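Long-range contact in conserved hypothetical protein NMB0706 (Neisseria meningitidis, PDB 1RV9), which is of unknown function but belongs to the DUF152/YfiH family, labelled polyphenol oxidoreductase, whose characterised relatives act on purine nucleosides: residues A[166-180]-A[194-207]. Residues are numbered along the deposited sequence; the frame is centred on the assembly and turned at random.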
loop_
_atom_site.group_PDB
_atom_site.type_symbol
_atom_site.label_atom_id
_atom_site.label_comp_id
_atom_site.label_asym_id
_atom_site.label_seq_id
_atom_site.Cartn_x
_atom_site.Cartn_y
_atom_site.Cartn_z
ATOM N N PRO A 166 2.528 -1.925 -6.030
ATOM C CA PRO A 166 2.490 -1.035 -7.194
ATOM C C PRO A 166 2.211 0.416 -6.818
ATOM O O PRO A 166 1.204 0.713 -6.184
ATOM C CB PRO A 166 1.385 -1.646 -8.054
ATOM C CG PRO A 166 0.448 -2.214 -7.037
ATOM C CD PRO A 166 1.386 -2.859 -6.037
ATOM N N ALA A 167 3.115 1.311 -7.208
ATOM C CA ALA A 167 2.962 2.731 -6.915
ATOM C C ALA A 167 3.428 3.552 -8.106
ATOM O O ALA A 167 3.872 3.005 -9.119
ATOM C CB ALA A 167 3.782 3.105 -5.678
ATOM N N ILE A 168 3.318 4.868 -7.988
ATOM C CA ILE A 168 3.763 5.744 -9.058
ATOM C C ILE A 168 5.286 5.772 -8.953
ATOM O O ILE A 168 5.837 5.938 -7.859
ATOM C CB ILE A 168 3.163 7.162 -8.895
ATOM C CG1 ILE A 168 3.607 8.053 -10.054
ATOM C CG2 ILE A 168 3.562 7.756 -7.544
ATOM C CD1 ILE A 168 2.866 9.373 -10.124
ATOM N N SER A 169 5.965 5.580 -10.080
ATOM C CA SER A 169 7.421 5.564 -10.077
ATOM C C SER A 169 8.022 6.960 -10.160
ATOM O O SER A 169 7.349 7.922 -10.528
ATOM C CB SER A 169 7.944 4.709 -11.233
ATOM O OG SER A 169 7.765 5.366 -12.472
ATOM N N ALA A 170 9.301 7.055 -9.817
ATOM C CA ALA A 170 10.021 8.321 -9.825
ATOM C C ALA A 170 9.799 9.116 -11.106
ATOM O O ALA A 170 9.518 10.317 -11.061
ATOM C CB ALA A 170 11.508 8.061 -9.622
ATOM N N ASP A 171 9.915 8.442 -12.244
ATOM C CA ASP A 171 9.741 9.092 -13.537
ATOM C C ASP A 171 8.451 9.885 -13.681
ATOM O O ASP A 171 8.410 10.894 -14.387
ATOM C CB ASP A 171 9.808 8.055 -14.659
ATOM C CG ASP A 171 11.216 7.583 -14.929
ATOM O OD1 ASP A 171 12.076 8.437 -15.236
ATOM O OD2 ASP A 171 11.463 6.362 -14.841
ATOM N N ALA A 172 7.397 9.441 -13.005
ATOM C CA ALA A 172 6.106 10.105 -13.110
ATOM C C ALA A 172 5.663 10.908 -11.894
ATOM O O ALA A 172 4.686 11.654 -11.974
ATOM C CB ALA A 172 5.034 9.071 -13.456
ATOM N N PHE A 173 6.371 10.770 -10.777
ATOM C CA PHE A 173 5.992 11.471 -9.554
ATOM C C PHE A 173 6.762 12.772 -9.350
ATOM O O PHE A 173 7.829 12.793 -8.743
ATOM C CB PHE A 173 6.180 10.535 -8.354
ATOM C CG PHE A 173 5.573 11.043 -7.070
ATOM C CD1 PHE A 173 4.434 11.841 -7.084
ATOM C CD2 PHE A 173 6.125 10.689 -5.842
ATOM C CE1 PHE A 173 3.853 12.280 -5.890
ATOM C CE2 PHE A 173 5.552 11.120 -4.644
ATOM C CZ PHE A 173 4.416 11.917 -4.669
ATOM N N GLU A 174 6.203 13.859 -9.867
ATOM C CA GLU A 174 6.822 15.171 -9.760
ATOM C C GLU A 174 6.273 15.923 -8.552
ATOM O O GLU A 174 5.059 16.071 -8.406
ATOM C CB GLU A 174 6.557 15.960 -11.041
ATOM C CG GLU A 174 7.228 17.310 -11.107
ATOM C CD GLU A 174 6.912 18.030 -12.400
ATOM O OE1 GLU A 174 7.282 17.511 -13.475
ATOM O OE2 GLU A 174 6.286 19.108 -12.341
ATOM N N VAL A 175 7.169 16.401 -7.691
ATOM C CA VAL A 175 6.766 17.123 -6.488
ATOM C C VAL A 175 7.530 18.426 -6.280
ATOM O O VAL A 175 8.480 18.730 -7.008
ATOM C CB VAL A 175 6.958 16.259 -5.226
ATOM C CG1 VAL A 175 6.150 14.973 -5.345
ATOM C CG2 VAL A 175 8.429 15.946 -5.036
ATOM N N GLY A 176 7.111 19.178 -5.265
ATOM C CA GLY A 176 7.744 20.446 -4.950
ATOM C C GLY A 176 8.658 20.408 -3.738
ATOM O O GLY A 176 8.930 19.348 -3.176
ATOM N N GLN A 177 9.120 21.586 -3.331
ATOM C CA GLN A 177 10.027 21.734 -2.200
ATOM C C GLN A 177 9.419 21.303 -0.865
ATOM O O GLN A 177 10.136 20.882 0.045
ATOM C CB GLN A 177 10.482 23.193 -2.104
ATOM C CG GLN A 177 11.682 23.422 -1.203
ATOM C CD GLN A 177 12.939 22.768 -1.743
ATOM O OE1 GLN A 177 13.330 22.997 -2.891
ATOM N NE2 GLN A 177 13.582 21.951 -0.919
ATOM N N ASP A 178 8.102 21.412 -0.744
ATOM C CA ASP A 178 7.437 21.032 0.497
ATOM C C ASP A 178 7.579 19.532 0.745
ATOM O O ASP A 178 7.898 19.110 1.857
ATOM C CB ASP A 178 5.960 21.446 0.457
ATOM C CG ASP A 178 5.170 20.720 -0.616
ATOM O OD1 ASP A 178 5.682 20.574 -1.748
ATOM O OD2 ASP A 178 4.025 20.309 -0.331
ATOM N N VAL A 179 7.356 18.733 -0.293
ATOM C CA VAL A 179 7.484 17.284 -0.175
ATOM C C VAL A 179 8.946 16.954 0.095
ATOM O O VAL A 179 9.269 16.119 0.940
ATOM C CB VAL A 179 7.045 16.571 -1.469
ATOM C CG1 VAL A 179 7.217 15.068 -1.317
ATOM C CG2 VAL A 179 5.598 16.913 -1.785
ATOM N N PHE A 180 9.831 17.627 -0.631
ATOM C CA PHE A 180 11.264 17.421 -0.477
ATOM C C PHE A 180 11.690 17.659 0.971
ATOM O O PHE A 180 12.363 16.823 1.576
ATOM C CB PHE A 180 12.022 18.363 -1.422
ATOM C CG PHE A 180 13.514 18.214 -1.361
ATOM C CD1 PHE A 180 14.251 18.867 -0.381
ATOM C CD2 PHE A 180 14.180 17.405 -2.274
ATOM C CE1 PHE A 180 15.636 18.718 -0.311
ATOM C CE2 PHE A 180 15.563 17.249 -2.214
ATOM C CZ PHE A 180 16.291 17.907 -1.230
ATOM N N PHE A 194 15.430 11.835 -4.392
ATOM C CA PHE A 194 14.835 12.941 -5.137
ATOM C C PHE A 194 15.813 13.391 -6.207
ATOM O O PHE A 194 17.019 13.442 -5.968
ATOM C CB PHE A 194 14.548 14.147 -4.233
ATOM C CG PHE A 194 13.427 13.936 -3.258
ATOM C CD1 PHE A 194 13.658 13.322 -2.032
ATOM C CD2 PHE A 194 12.139 14.361 -3.566
ATOM C CE1 PHE A 194 12.616 13.138 -1.122
ATOM C CE2 PHE A 194 11.091 14.181 -2.664
ATOM C CZ PHE A 194 11.331 13.568 -1.441
ATOM N N GLU A 195 15.295 13.712 -7.387
ATOM C CA GLU A 195 16.143 14.200 -8.465
ATOM C C GLU A 195 15.606 15.547 -8.926
ATOM O O GLU A 195 14.461 15.654 -9.368
ATOM C CB GLU A 195 16.164 13.232 -9.646
ATOM C CG GLU A 195 16.889 13.811 -10.857
ATOM C CD GLU A 195 16.814 12.923 -12.078
ATOM O OE1 GLU A 195 15.964 12.011 -12.104
ATOM O OE2 GLU A 195 17.599 13.148 -13.025
ATOM N N GLY A 196 16.432 16.580 -8.805
ATOM C CA GLY A 196 16.006 17.897 -9.226
ATOM C C GLY A 196 15.857 17.934 -10.732
ATOM O O GLY A 196 16.721 17.437 -11.455
ATOM N N ILE A 197 14.758 18.509 -11.206
ATOM C CA ILE A 197 14.516 18.604 -12.641
ATOM C C ILE A 197 14.300 20.061 -13.032
ATOM O O ILE A 197 13.758 20.363 -14.098
ATOM C CB ILE A 197 13.294 17.756 -13.068
ATOM C CG1 ILE A 197 12.037 18.225 -12.333
ATOM C CG2 ILE A 197 13.566 16.286 -12.777
ATOM C CD1 ILE A 197 10.781 17.475 -12.732
ATOM N N GLY A 198 14.727 20.958 -12.148
ATOM C CA GLY A 198 14.607 22.381 -12.402
ATOM C C GLY A 198 13.338 23.055 -11.918
ATOM O O GLY A 198 12.322 22.410 -11.662
ATOM N N SER A 199 13.413 24.376 -11.783
ATOM C CA SER A 199 12.284 25.191 -11.358
ATOM C C SER A 199 11.716 24.810 -9.993
ATOM O O SER A 199 10.537 25.034 -9.726
ATOM C CB SER A 199 11.175 25.117 -12.411
ATOM O OG SER A 199 10.251 26.179 -12.255
ATOM N N GLY A 200 12.556 24.243 -9.132
ATOM C CA GLY A 200 12.108 23.854 -7.807
ATOM C C GLY A 200 11.268 22.590 -7.796
ATOM O O GLY A 200 10.564 22.313 -6.824
ATOM N N LYS A 201 11.332 21.829 -8.883
ATOM C CA LYS A 201 10.579 20.584 -8.990
ATOM C C LYS A 201 11.525 19.396 -8.880
ATOM O O LYS A 201 12.709 19.498 -9.209
ATOM C CB LYS A 201 9.819 20.526 -10.319
ATOM C CG LYS A 201 8.796 21.644 -10.496
ATOM C CD LYS A 201 7.888 21.782 -9.270
ATOM C CE LYS A 201 6.959 20.588 -9.089
ATOM N NZ LYS A 201 5.866 20.555 -10.102
ATOM N N PHE A 202 10.993 18.272 -8.409
ATOM C CA PHE A 202 11.782 17.058 -8.233
ATOM C C PHE A 202 10.997 15.833 -8.651
ATOM O O PHE A 202 9.770 15.843 -8.666
ATOM C CB PHE A 202 12.137 16.841 -6.756
ATOM C CG PHE A 202 12.797 18.010 -6.102
ATOM C CD1 PHE A 202 14.180 18.072 -5.996
ATOM C CD2 PHE A 202 12.032 19.045 -5.573
ATOM C CE1 PHE A 202 14.795 19.152 -5.368
ATOM C CE2 PHE A 202 12.636 20.126 -4.947
ATOM C CZ PHE A 202 14.018 20.179 -4.843
ATOM N N LEU A 203 11.726 14.776 -8.981
ATOM C CA LEU A 203 11.117 13.494 -9.296
ATOM C C LEU A 203 11.358 12.739 -7.997
ATOM O O LEU A 203 12.505 12.559 -7.582
ATOM C CB LEU A 203 11.840 12.797 -10.446
ATOM C CG LEU A 203 11.624 13.416 -11.824
ATOM C CD1 LEU A 203 12.378 12.607 -12.866
ATOM C CD2 LEU A 203 10.133 13.446 -12.138
ATOM N N ALA A 204 10.281 12.326 -7.339
ATOM C CA ALA A 204 10.396 11.614 -6.074
ATOM C C ALA A 204 10.259 10.113 -6.269
ATOM O O ALA A 204 9.344 9.647 -6.944
ATOM C CB ALA A 204 9.337 12.117 -5.101
ATOM N N ASP A 205 11.179 9.364 -5.671
ATOM C CA ASP A 205 11.182 7.911 -5.768
ATOM C C ASP A 205 10.627 7.311 -4.474
ATOM O O ASP A 205 11.361 7.129 -3.501
ATOM C CB ASP A 205 12.615 7.417 -5.997
ATOM C CG ASP A 205 12.685 5.940 -6.313
ATOM O OD1 ASP A 205 11.715 5.208 -6.009
ATOM O OD2 ASP A 205 13.723 5.505 -6.857
ATOM N N LEU A 206 9.331 7.011 -4.462
ATOM C CA LEU A 206 8.699 6.440 -3.279
ATOM C C LEU A 206 9.312 5.112 -2.857
ATOM O O LEU A 206 9.391 4.812 -1.667
ATOM C CB LEU A 206 7.198 6.254 -3.512
ATOM C CG LEU A 206 6.338 7.517 -3.529
ATOM C CD1 LEU A 206 4.946 7.166 -4.054
ATOM C CD2 LEU A 206 6.259 8.111 -2.125
ATOM N N TYR A 207 9.731 4.306 -3.827
ATOM C CA TYR A 207 10.328 3.019 -3.499
ATOM C C TYR A 207 11.638 3.232 -2.753
ATOM O O TYR A 207 11.893 2.597 -1.730
ATOM C CB TYR A 207 10.589 2.198 -4.765
ATOM C CG TYR A 207 9.344 1.837 -5.544
ATOM C CD1 TYR A 207 8.232 1.280 -4.908
ATOM C CD2 TYR A 207 9.288 2.027 -6.924
ATOM C CE1 TYR A 207 7.097 0.922 -5.634
ATOM C CE2 TYR A 207 8.158 1.672 -7.656
ATOM C CZ TYR A 207 7.069 1.120 -7.007
ATOM O OH TYR A 207 5.956 0.765 -7.734
HETATM O O HOH W 1 7.874 7.320 -6.825
HETATM O O HOH W 2 10.606 4.577 -8.762
HETATM O O HOH W 3 4.270 19.080 -8.412
HETATM O O HOH W 4 9.017 23.928 -5.220
#
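Strand pairing across Val175 and Phe202 joins residues 166-180 to residues 194-207 in a small antiparallel sheet of three strands at the periphery of the chain, with 201-204 in the middle and the 198-201 type I' turn closing its hairpin with 194-198. Val175 N reaches Phe202 O at 2.8 Å in a hydrogen-bonded pair; past the non-hydrogen-bonded pair Glu174-Leu203, Ala204 N donates to Phe173 O at 2.9 Å, nearly straight.

On the face carrying Val175 and Phe202, helix 177-184 folds back and packs Phe180 against the sheet. Phe180 lies in an offset stack on Phe202, planes 24° apart, and turns its edge to the face of Phe194, planes at 62°. Its chi1 of -179° swings the ring toward the hairpin and brings CD2 against both, 3.6 Å from Phe202 CE1 and 3.7 Å from Phe194 CG.

On the opposite face, with Leu203, extended Glu174 meets the curled Lys201 side chain: OE2 takes NZ through its anti lone pair at 2.7 Å, and a water links NZ to Glu174 O. At the inner end another water bridges Ile168 O, Ala204 O and Leu206 N, while Tyr207 OH accepts Ala167 N at 2.9 Å and bonds His227 O. Apolar packing thus holds helix to sheet; the salt bridge, among exposed side chains, is probably weakened by solvent; the buried Tyr207 OH, gripped twice, pins the inner end to the core.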